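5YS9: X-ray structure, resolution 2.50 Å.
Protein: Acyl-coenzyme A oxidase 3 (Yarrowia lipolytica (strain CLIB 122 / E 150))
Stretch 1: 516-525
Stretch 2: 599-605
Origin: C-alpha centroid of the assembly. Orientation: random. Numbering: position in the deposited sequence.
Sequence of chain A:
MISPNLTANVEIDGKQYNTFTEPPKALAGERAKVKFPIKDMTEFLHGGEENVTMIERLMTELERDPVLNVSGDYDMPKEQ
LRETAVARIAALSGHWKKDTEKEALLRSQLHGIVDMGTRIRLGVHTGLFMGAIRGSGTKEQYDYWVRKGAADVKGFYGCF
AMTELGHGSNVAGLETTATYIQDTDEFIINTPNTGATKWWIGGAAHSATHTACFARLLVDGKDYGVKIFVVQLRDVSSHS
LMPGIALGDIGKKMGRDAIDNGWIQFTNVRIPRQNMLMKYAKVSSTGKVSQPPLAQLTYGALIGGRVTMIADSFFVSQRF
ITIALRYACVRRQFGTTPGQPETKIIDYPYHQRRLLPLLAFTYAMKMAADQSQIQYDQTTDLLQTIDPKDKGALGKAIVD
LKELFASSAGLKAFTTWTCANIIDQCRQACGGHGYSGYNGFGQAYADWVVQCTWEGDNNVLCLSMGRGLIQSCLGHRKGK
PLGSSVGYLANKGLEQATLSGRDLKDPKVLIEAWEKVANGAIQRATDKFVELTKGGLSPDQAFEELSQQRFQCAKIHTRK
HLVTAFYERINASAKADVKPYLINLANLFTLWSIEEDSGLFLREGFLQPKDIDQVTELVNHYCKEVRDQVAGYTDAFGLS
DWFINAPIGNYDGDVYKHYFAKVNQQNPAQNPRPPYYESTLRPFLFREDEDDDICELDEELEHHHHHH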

# COMPACT_ATOMS: atom_id res chain seq x y z
N LYS A 516 14.02 -0.74 -28.03
CA LYS A 516 14.52 0.58 -28.31
C LYS A 516 14.69 1.43 -27.05
O LYS A 516 15.73 2.00 -26.83
CB LYS A 516 13.64 1.36 -29.29
CG LYS A 516 14.48 2.45 -29.98
CD LYS A 516 13.71 3.65 -30.45
CE LYS A 516 14.64 4.75 -30.96
NZ LYS A 516 15.09 4.55 -32.36
N VAL A 517 13.65 1.55 -26.25
CA VAL A 517 13.69 2.45 -25.11
C VAL A 517 14.67 1.95 -24.01
O VAL A 517 15.31 2.77 -23.38
CB VAL A 517 12.26 2.77 -24.56
CG1 VAL A 517 11.41 3.41 -25.66
CG2 VAL A 517 11.57 1.52 -24.00
N ALA A 518 14.80 0.63 -23.83
CA ALA A 518 15.80 0.05 -22.92
C ALA A 518 17.20 0.38 -23.38
O ALA A 518 17.99 0.94 -22.62
CB ALA A 518 15.64 -1.46 -22.84
N ASN A 519 17.48 0.06 -24.64
CA ASN A 519 18.78 0.37 -25.22
C ASN A 519 19.09 1.87 -25.18
O ASN A 519 20.19 2.29 -24.78
CB ASN A 519 18.86 -0.17 -26.64
CG ASN A 519 20.15 0.20 -27.31
OD1 ASN A 519 20.14 1.10 -28.13
ND2 ASN A 519 21.29 -0.41 -26.90
N GLY A 520 18.11 2.69 -25.52
CA GLY A 520 18.27 4.13 -25.50
C GLY A 520 18.74 4.61 -24.16
O GLY A 520 19.76 5.24 -24.05
N ALA A 521 18.01 4.24 -23.13
CA ALA A 521 18.30 4.71 -21.81
C ALA A 521 19.68 4.24 -21.35
O ALA A 521 20.45 5.03 -20.79
CB ALA A 521 17.22 4.23 -20.86
N ILE A 522 20.00 2.98 -21.61
CA ILE A 522 21.30 2.41 -21.20
C ILE A 522 22.51 2.98 -21.97
O ILE A 522 23.55 3.28 -21.37
CB ILE A 522 21.29 0.87 -21.34
CG1 ILE A 522 20.30 0.28 -20.35
CG2 ILE A 522 22.70 0.27 -21.13
CD1 ILE A 522 19.92 -1.16 -20.62
N GLN A 523 22.39 3.09 -23.29
CA GLN A 523 23.49 3.72 -24.07
C GLN A 523 23.75 5.17 -23.63
O GLN A 523 24.92 5.57 -23.48
CB GLN A 523 23.24 3.67 -25.58
CG GLN A 523 23.04 2.27 -26.21
CD GLN A 523 24.27 1.39 -26.24
OE1 GLN A 523 25.37 1.85 -25.99
NE2 GLN A 523 24.08 0.10 -26.56
N ARG A 524 22.69 5.95 -23.38
CA ARG A 524 22.89 7.38 -22.99
C ARG A 524 23.50 7.47 -21.60
O ARG A 524 24.45 8.24 -21.37
CB ARG A 524 21.60 8.21 -23.11
CG ARG A 524 21.40 8.77 -24.54
CD ARG A 524 20.00 9.32 -24.84
NE ARG A 524 19.17 9.35 -23.63
CZ ARG A 524 18.11 8.57 -23.36
NH1 ARG A 524 17.64 7.69 -24.24
NH2 ARG A 524 17.51 8.69 -22.19
N ALA A 525 23.00 6.64 -20.69
CA ALA A 525 23.57 6.54 -19.34
C ALA A 525 25.02 6.07 -19.37
O ALA A 525 25.83 6.57 -18.62
CB ALA A 525 22.73 5.61 -18.45
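Stretch 2 599-605: GLFLREG

Stretch 2 carries the end of a helix that begins earlier in the chain, followed by G605, and it packs against the helix of stretch 1. The two axes come within 9.7 Å of each other. Their N-to-C directions differ by 70°, and the contact buries 428 Å² in all. The backbones are nearest at L600 and V517, whose CA atoms lie 6.2 Å apart.

G599 is helical, with phi/psi of -60/-36, but does not reach stretch 1. Its O accepts a hydrogen bond from R603 N at 2.9 Å. L600 points toward stretch 1, and its CB lies 4.2 Å from V517 CG1. The same methyl is 3.7 Å from L600 O. F601 leaves its backbone sideways with chi1 in m, and its ring comes nearer. V517 CG1 sits over the ring face, 3.6 Å from F601 CD2, in a CH-pi contact. L602 points away and takes no part.

R603 also starts sideways, but its end approaches R524. R603 NE is 3.1 Å from R524 NH2. Both atoms are donors, so this is a close approach of like charges and not a hydrogen bond.

E604 points toward stretch 1, and its side chain sits as a knob among K516, V517, G520 and R524. Its chi1 and chi2 are both m. E604 OE1 lies 3.2 Å from G520 CA. A CB on G520 would clash with that oxygen, so the bare glycine leaves room for the carboxylate. The opposite charges of E604 and R524 lie near each other, though the exact placing of the atoms is less sure. The backbone O of E604 is 3.3 Å from K516 CE.

G605 leaves the helix with phi/psi of 85/14, a positive phi that favours glycine. Its N makes weak bonds to F601 O at 3.3 Å and L602 O at 3.0 Å, a Schellman motif.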

# COMPACT_ATOMS: atom_id res chain seq x y z
N GLY A 599 6.22 8.72 -22.37
CA GLY A 599 7.33 9.63 -22.52
C GLY A 599 8.59 8.96 -23.03
O GLY A 599 9.34 9.55 -23.78
N LEU A 600 8.83 7.74 -22.61
CA LEU A 600 10.00 7.02 -23.02
C LEU A 600 9.99 6.88 -24.52
O LEU A 600 10.99 7.08 -25.18
CB LEU A 600 9.95 5.63 -22.43
CG LEU A 600 10.77 5.24 -21.21
CD1 LEU A 600 10.98 6.39 -20.26
CD2 LEU A 600 10.12 4.07 -20.50
N PHE A 601 8.84 6.50 -25.05
CA PHE A 601 8.63 6.32 -26.48
C PHE A 601 8.68 7.58 -27.33
O PHE A 601 9.15 7.56 -28.45
CB PHE A 601 7.40 5.47 -26.72
CG PHE A 601 7.44 4.18 -25.98
CD1 PHE A 601 7.04 4.12 -24.66
CD2 PHE A 601 7.94 3.05 -26.57
CE1 PHE A 601 7.09 2.94 -23.97
CE2 PHE A 601 8.00 1.87 -25.88
CZ PHE A 601 7.58 1.81 -24.58
N LEU A 602 8.15 8.67 -26.79
CA LEU A 602 8.26 9.98 -27.42
C LEU A 602 9.72 10.46 -27.49
O LEU A 602 10.22 10.85 -28.53
CB LEU A 602 7.39 11.01 -26.68
CG LEU A 602 6.05 11.46 -27.33
CD1 LEU A 602 5.44 10.45 -28.29
CD2 LEU A 602 5.03 11.91 -26.27
N ARG A 603 10.40 10.40 -26.37
CA ARG A 603 11.75 10.89 -26.27
C ARG A 603 12.75 10.16 -27.19
O ARG A 603 13.64 10.81 -27.71
CB ARG A 603 12.18 10.80 -24.82
CG ARG A 603 13.51 11.44 -24.50
CD ARG A 603 14.64 10.43 -24.42
NE ARG A 603 15.56 10.84 -23.37
CZ ARG A 603 16.58 11.68 -23.52
NH1 ARG A 603 17.34 11.94 -22.46
NH2 ARG A 603 16.88 12.23 -24.69
N GLU A 604 12.61 8.84 -27.37
CA GLU A 604 13.48 8.11 -28.29
C GLU A 604 13.05 8.25 -29.74
O GLU A 604 13.78 7.88 -30.63
CB GLU A 604 13.54 6.61 -27.96
CG GLU A 604 14.10 6.29 -26.59
CD GLU A 604 15.55 6.68 -26.41
OE1 GLU A 604 16.43 6.14 -27.10
OE2 GLU A 604 15.81 7.55 -25.57
N GLY A 605 11.83 8.72 -29.97
CA GLY A 605 11.37 9.01 -31.32
C GLY A 605 10.80 7.81 -32.04
O GLY A 605 10.60 7.87 -33.24